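Local coordinates for protein putative SnoaL-like polyketide cyclase (Shewanella putrefaciens, PDB 3GZB) that is a putative polyketide cyclase of the SnoaL-like family and NTF2 clan, probably binding a small organic molecule in the pocket of its fold, at residues T43-D48 with R64-F69; A26-D31 with L131-T136. All blocks are in the same frame, centred on the assembly; numbering follows the deposited sequence.

Contact 1 (T43-D48 with R64-F69)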
loop_
_atom_site.group_PDB
_atom_site.type_symbol
_atom_site.label_atom_id
_atom_site.label_comp_id
_atom_site.label_asym_id
_atom_site.label_seq_id
_atom_site.Cartn_x
_atom_site.Cartn_y
_atom_site.Cartn_z
ATOM N N THR A 43 -13.207 -1.899 -19.992
ATOM C CA THR A 43 -13.054 -0.497 -20.477
ATOM C C THR A 43 -11.890 0.234 -19.823
ATOM O O THR A 43 -11.398 1.230 -20.366
ATOM C CB THR A 43 -14.308 0.351 -20.331
ATOM O OG1 THR A 43 -14.513 0.777 -18.995
ATOM C CG2 THR A 43 -15.579 -0.352 -20.880
ATOM N N PHE A 44 -11.430 -0.239 -18.663
ATOM C CA PHE A 44 -10.349 0.412 -17.979
ATOM C C PHE A 44 -8.983 -0.151 -18.391
ATOM O O PHE A 44 -7.953 0.341 -17.918
ATOM C CB PHE A 44 -10.460 0.214 -16.457
ATOM C CG PHE A 44 -11.511 1.063 -15.798
ATOM C CD1 PHE A 44 -12.811 0.598 -15.643
ATOM C CD2 PHE A 44 -11.185 2.309 -15.290
ATOM C CE1 PHE A 44 -13.763 1.411 -14.995
ATOM C CE2 PHE A 44 -12.150 3.095 -14.662
ATOM C CZ PHE A 44 -13.409 2.651 -14.524
ATOM N N TYR A 45 -8.940 -1.145 -19.281
ATOM C CA TYR A 45 -7.669 -1.752 -19.656
ATOM C C TYR A 45 -7.378 -1.577 -21.142
ATOM O O TYR A 45 -8.301 -1.479 -21.983
ATOM C CB TYR A 45 -7.660 -3.275 -19.381
ATOM C CG TYR A 45 -7.861 -3.700 -17.954
ATOM C CD1 TYR A 45 -7.307 -3.001 -16.900
ATOM C CD2 TYR A 45 -8.616 -4.833 -17.663
ATOM C CE1 TYR A 45 -7.467 -3.430 -15.590
ATOM C CE2 TYR A 45 -8.804 -5.268 -16.368
ATOM C CZ TYR A 45 -8.242 -4.548 -15.315
ATOM O OH TYR A 45 -8.431 -5.034 -14.030
ATOM N N ASN A 46 -6.105 -1.544 -21.479
ATOM C CA ASN A 46 -5.650 -1.794 -22.854
ATOM C C ASN A 46 -4.549 -2.831 -22.906
ATOM O O ASN A 46 -4.306 -3.510 -21.895
ATOM C CB ASN A 46 -5.278 -0.486 -23.562
ATOM C CG ASN A 46 -3.962 0.066 -23.139
ATOM O OD1 ASN A 46 -3.287 -0.423 -22.222
ATOM N ND2 ASN A 46 -3.547 1.125 -23.842
ATOM N N ARG A 47 -3.913 -3.032 -24.054
ATOM C CA ARG A 47 -2.936 -4.098 -24.194
ATOM C C ARG A 47 -1.690 -3.915 -23.290
ATOM O O ARG A 47 -0.948 -4.872 -23.092
ATOM C CB ARG A 47 -2.491 -4.220 -25.668
ATOM C CG ARG A 47 -1.673 -3.069 -26.175
ATOM C CD ARG A 47 -1.426 -3.256 -27.673
ATOM N NE ARG A 47 -0.482 -2.329 -28.277
ATOM C CZ ARG A 47 -0.054 -2.460 -29.536
ATOM N NH1 ARG A 47 -0.503 -3.469 -30.283
ATOM N NH2 ARG A 47 0.818 -1.600 -30.057
ATOM N N ASP A 48 -1.496 -2.714 -22.749
ATOM C CA ASP A 48 -0.339 -2.415 -21.917
ATOM C C ASP A 48 -0.680 -2.429 -20.430
ATOM O O ASP A 48 0.230 -2.316 -19.617
ATOM C CB ASP A 48 0.237 -1.022 -22.249
ATOM C CG ASP A 48 0.761 -0.931 -23.709
ATOM O OD1 ASP A 48 1.397 -1.891 -24.170
ATOM O OD2 ASP A 48 0.468 0.101 -24.331
ATOM N N ARG A 64 -6.877 -8.302 -22.017
ATOM C CA ARG A 64 -7.521 -9.584 -22.282
ATOM C C ARG A 64 -7.001 -10.697 -21.351
ATOM O O ARG A 64 -7.746 -11.549 -20.899
ATOM C CB ARG A 64 -7.432 -9.986 -23.750
ATOM C CG ARG A 64 -8.028 -8.941 -24.636
ATOM C CD ARG A 64 -8.066 -9.408 -26.083
ATOM N NE ARG A 64 -8.544 -8.306 -26.922
ATOM C CZ ARG A 64 -9.831 -8.002 -27.059
ATOM N NH1 ARG A 64 -10.772 -8.709 -26.440
ATOM N NH2 ARG A 64 -10.146 -6.959 -27.821
ATOM N N PHE A 65 -5.714 -10.704 -21.081
ATOM C CA PHE A 65 -5.144 -11.706 -20.184
ATOM C C PHE A 65 -5.588 -11.452 -18.731
ATOM O O PHE A 65 -5.817 -12.416 -17.983
ATOM C CB PHE A 65 -3.620 -11.605 -20.263
ATOM C CG PHE A 65 -2.989 -12.069 -21.561
ATOM C CD1 PHE A 65 -3.694 -12.526 -22.648
ATOM C CD2 PHE A 65 -1.622 -11.984 -21.706
ATOM C CE1 PHE A 65 -3.066 -12.941 -23.833
ATOM C CE2 PHE A 65 -0.992 -12.377 -22.886
ATOM C CZ PHE A 65 -1.712 -12.851 -23.947
ATOM N N ILE A 66 -5.695 -10.191 -18.348
ATOM C CA ILE A 66 -6.128 -9.845 -16.993
ATOM C C ILE A 66 -7.584 -10.312 -16.796
ATOM O O ILE A 66 -7.894 -10.981 -15.818
ATOM C CB ILE A 66 -5.982 -8.344 -16.700
ATOM C CG1 ILE A 66 -4.542 -7.912 -16.807
ATOM C CG2 ILE A 66 -6.636 -7.986 -15.347
ATOM C CD1 ILE A 66 -4.360 -6.371 -16.864
ATOM N N ILE A 67 -8.458 -9.973 -17.750
ATOM C CA ILE A 67 -9.879 -10.330 -17.617
ATOM C C ILE A 67 -10.055 -11.841 -17.550
ATOM O O ILE A 67 -10.848 -12.373 -16.768
ATOM C CB ILE A 67 -10.749 -9.697 -18.721
ATOM C CG1 ILE A 67 -10.777 -8.162 -18.572
ATOM C CG2 ILE A 67 -12.202 -10.290 -18.747
ATOM C CD1 ILE A 67 -11.674 -7.621 -17.452
ATOM N N ASP A 68 -9.342 -12.580 -18.409
ATOM C CA ASP A 68 -9.479 -14.034 -18.335
ATOM C C ASP A 68 -9.033 -14.605 -16.988
ATOM O O ASP A 68 -9.713 -15.470 -16.447
ATOM C CB ASP A 68 -8.713 -14.727 -19.480
ATOM C CG ASP A 68 -9.089 -16.158 -19.629
ATOM O OD1 ASP A 68 -10.186 -16.398 -20.178
ATOM O OD2 ASP A 68 -8.322 -17.058 -19.228
ATOM N N PHE A 69 -7.909 -14.142 -16.470
ATOM C CA PHE A 69 -7.429 -14.548 -15.157
ATOM C C PHE A 69 -8.461 -14.236 -14.062
ATOM O O PHE A 69 -8.754 -15.105 -13.223
ATOM C CB PHE A 69 -6.042 -13.923 -14.895
ATOM C CG PHE A 69 -5.810 -13.476 -13.478
ATOM C CD1 PHE A 69 -5.559 -14.370 -12.484
ATOM C CD2 PHE A 69 -5.836 -12.145 -13.179
ATOM C CE1 PHE A 69 -5.354 -13.929 -11.177
ATOM C CE2 PHE A 69 -5.654 -11.692 -11.859
ATOM C CZ PHE A 69 -5.410 -12.588 -10.884
#

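Contact 2 (A26-D31 with L131-T136)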
loop_
_atom_site.group_PDB
_atom_site.type_symbol
_atom_site.label_atom_id
_atom_site.label_comp_id
_atom_site.label_asym_id
_atom_site.label_seq_id
_atom_site.Cartn_x
_atom_site.Cartn_y
_atom_site.Cartn_z
ATOM N N ALA A 26 -11.025 5.724 -9.288
ATOM C CA ALA A 26 -10.651 4.509 -8.627
ATOM C C ALA A 26 -11.865 3.836 -8.028
ATOM O O ALA A 26 -11.954 2.608 -8.086
ATOM C CB ALA A 26 -9.620 4.803 -7.518
ATOM N N VAL A 27 -12.785 4.597 -7.427
ATOM C CA VAL A 27 -13.990 4.010 -6.867
ATOM C C VAL A 27 -14.798 3.259 -7.945
ATOM O O VAL A 27 -15.276 2.120 -7.726
ATOM C CB VAL A 27 -14.848 5.051 -6.152
ATOM C CG1 VAL A 27 -16.194 4.481 -5.700
ATOM C CG2 VAL A 27 -14.074 5.675 -4.943
ATOM N N LYS A 28 -14.981 3.861 -9.103
ATOM C CA LYS A 28 -15.704 3.212 -10.219
ATOM C C LYS A 28 -15.063 1.889 -10.612
ATOM O O LYS A 28 -15.747 0.874 -10.802
ATOM C CB LYS A 28 -15.750 4.142 -11.436
ATOM C CG LYS A 28 -16.489 5.466 -11.159
ATOM C CD LYS A 28 -16.863 6.140 -12.425
ATOM C CE LYS A 28 -17.890 7.229 -12.211
ATOM N NZ LYS A 28 -18.409 7.632 -13.532
ATOM N N TYR A 29 -13.751 1.922 -10.750
ATOM C CA TYR A 29 -13.001 0.685 -11.073
ATOM C C TYR A 29 -13.166 -0.410 -10.028
ATOM O O TYR A 29 -13.466 -1.554 -10.372
ATOM C CB TYR A 29 -11.565 1.018 -11.307
ATOM C CG TYR A 29 -10.629 -0.157 -11.501
ATOM C CD1 TYR A 29 -10.439 -0.720 -12.737
ATOM C CD2 TYR A 29 -9.935 -0.709 -10.445
ATOM C CE1 TYR A 29 -9.509 -1.746 -12.906
ATOM C CE2 TYR A 29 -9.040 -1.733 -10.594
ATOM C CZ TYR A 29 -8.846 -2.277 -11.826
ATOM O OH TYR A 29 -7.924 -3.283 -12.044
HETATM N N MSE A 30 -12.984 -0.043 -8.746
HETATM C CA MSE A 30 -13.081 -1.031 -7.693
HETATM C C MSE A 30 -14.510 -1.569 -7.540
HETATM O O MSE A 30 -14.683 -2.731 -7.173
HETATM C CB MSE A 30 -12.575 -0.468 -6.382
HETATM C CG MSE A 30 -11.122 -0.116 -6.400
HETATM SE SE MSE A 30 -9.899 -1.562 -6.774
HETATM C CE MSE A 30 -10.390 -2.780 -5.354
ATOM N N ASP A 31 -15.518 -0.728 -7.710
ATOM C CA ASP A 31 -16.901 -1.228 -7.663
ATOM C C ASP A 31 -17.105 -2.250 -8.799
ATOM O O ASP A 31 -17.663 -3.334 -8.554
ATOM C CB ASP A 31 -17.929 -0.082 -7.734
ATOM C CG ASP A 31 -18.183 0.542 -6.359
ATOM O OD1 ASP A 31 -17.897 -0.148 -5.369
ATOM O OD2 ASP A 31 -18.669 1.697 -6.261
ATOM N N LEU A 131 -6.760 10.857 -18.912
ATOM C CA LEU A 131 -7.257 11.218 -20.265
ATOM C C LEU A 131 -8.070 10.080 -20.875
ATOM O O LEU A 131 -9.143 10.303 -21.418
ATOM C CB LEU A 131 -6.072 11.576 -21.159
ATOM C CG LEU A 131 -6.395 11.808 -22.639
ATOM C CD1 LEU A 131 -7.228 13.062 -22.773
ATOM C CD2 LEU A 131 -5.117 11.880 -23.457
ATOM N N ASN A 132 -7.559 8.853 -20.768
ATOM C CA ASN A 132 -8.200 7.708 -21.401
ATOM C C ASN A 132 -9.070 6.885 -20.464
ATOM O O ASN A 132 -9.588 5.859 -20.864
ATOM C CB ASN A 132 -7.112 6.847 -22.046
ATOM C CG ASN A 132 -6.415 7.552 -23.164
ATOM O OD1 ASN A 132 -7.069 7.892 -24.157
ATOM N ND2 ASN A 132 -5.115 7.817 -23.029
ATOM N N ARG A 133 -9.204 7.320 -19.203
ATOM C CA ARG A 133 -10.051 6.638 -18.233
ATOM C C ARG A 133 -9.600 5.146 -18.073
ATOM O O ARG A 133 -10.433 4.232 -18.121
ATOM C CB ARG A 133 -11.524 6.732 -18.647
ATOM C CG ARG A 133 -12.478 6.799 -17.519
ATOM C CD ARG A 133 -13.900 7.116 -18.022
ATOM N NE ARG A 133 -14.846 7.131 -16.917
ATOM C CZ ARG A 133 -15.409 6.057 -16.376
ATOM N NH1 ARG A 133 -15.146 4.815 -16.792
ATOM N NH2 ARG A 133 -16.238 6.230 -15.369
ATOM N N ARG A 134 -8.304 4.953 -17.898
ATOM C CA ARG A 134 -7.608 3.650 -17.952
ATOM C C ARG A 134 -6.852 3.407 -16.639
ATOM O O ARG A 134 -6.296 4.366 -16.080
ATOM C CB ARG A 134 -6.607 3.701 -19.129
ATOM C CG ARG A 134 -5.850 2.431 -19.443
ATOM C CD ARG A 134 -5.092 2.559 -20.804
ATOM N NE ARG A 134 -5.998 2.851 -21.921
ATOM C CZ ARG A 134 -5.700 3.569 -22.999
ATOM N NH1 ARG A 134 -4.500 4.095 -23.148
ATOM N NH2 ARG A 134 -6.617 3.772 -23.931
ATOM N N VAL A 135 -6.757 2.147 -16.231
ATOM C CA VAL A 135 -5.800 1.702 -15.206
ATOM C C VAL A 135 -4.600 1.191 -15.956
ATOM O O VAL A 135 -4.683 0.186 -16.717
ATOM C CB VAL A 135 -6.427 0.613 -14.288
ATOM C CG1 VAL A 135 -5.386 -0.068 -13.390
ATOM C CG2 VAL A 135 -7.545 1.244 -13.448
ATOM N N THR A 136 -3.469 1.869 -15.756
ATOM C CA THR A 136 -2.247 1.420 -16.378
ATOM C C THR A 136 -1.557 0.344 -15.519
ATOM O O THR A 136 -0.880 -0.558 -16.046
ATOM C CB THR A 136 -1.317 2.563 -16.728
ATOM O OG1 THR A 136 -0.819 3.180 -15.573
ATOM C CG2 THR A 136 -2.058 3.658 -17.513
#

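Contact 1 (T43-D48 with R64-F69)
Y45 reaches from the loop before strand 50-53 to helix 63-73, where its ring meets I66 and I67. From CB the chain turns with CG anti to the carbonyl carbon (chi1 -61°), which directs the ring at the helix. CD2 lies 4.1 Å from CG1 of I67, and the next atom, CE2, is 3.9 Å from the I67 CD1 methyl, which sits at the ring edge, near its plane. CE2 also packs against the branch methyl CG2 of I66 at 3.6 Å, and CZ follows at 3.8 Å from that same CG2, while the longer arm of I66 carries CD1 over one ring face. At the tip, OH still touches I66 CG2 but has its polar partner outside, the hydroxyl of Y29. With an alanine here, the space beside both isoleucines would probably be left unfilled and the Y29 hydroxyl would lose this mate. F51 of strand 50-53 touches both Y45 and I66. Past the tyrosine, D48 N bonds to N46 OD1 at 3.0 Å, closing an Asx turn just before strand 50-53. Through this one tyrosine the loop after helix 38-42 packs on helix 63-73, within a SnoaL-like domain of the NTF2-type alpha+beta fold.

Contact 2 (A26-D31 with L131-T136)
Y29 of helix 21-34 and V135 of strand 134-142 make the apolar part of this contact. The valine sends its CG2 methyl over one face of the tyrosine ring, 3.8 Å from the centroid and 20° off the ring normal, a CH-pi contact. The methyl is displaced toward the rim, where V135 CG2 is 3.6 Å from both CD1 and CE1 of Y29, and the two side chains meet at about a right angle. With CG anti to the backbone N (chi1 174°), the tyrosine ring leaves the helix toward the strand; L126 and the edge-to-face ring of F44 pack against it too. Both residues are buried.

The buried hydroxyl of Y29 supplies the polar element. Besides its bond to Y45, it is hydrogen-bonded to ND1 of H138, further along the same strand, so that two partners hold one oxygen, which is likely to limit the swing of the ring.

Charge enters at the exposed end, where the extended chain of K28 crosses that of R133. Two like charges meet here without a hydrogen bond; because both residues have alternate conformers, the exact approach is doubtful.

In the backbone, R133 and R134 both face D129 in a G1 beta bulge, where strand 115-129 turns back into strand 134-142. A helix laid across a curved, mostly antiparallel sheet in this way is characteristic of the NTF2-like fold.

In the fold
Contacts 1 and 2 have centres 12 Å apart and join directly through the loop that holds residues 43-48. Y45 OH lies 2.7 Å from Y29 OH, a probable hydrogen bond, so the tyrosine that packs on helix 63-73 is tied to the one that packs on strand 134-142. The backbone adds a second link, F44 O to V135 N at 2.7 Å. Loop 43-48 thus bridges helix 63-73 to the sheet and helix 21-34. A bound 1,2-ethanediol, probably from the crystallisation liquor, lies about 4 Å from the Y45 side chain; this is consistent with a pocket nearby.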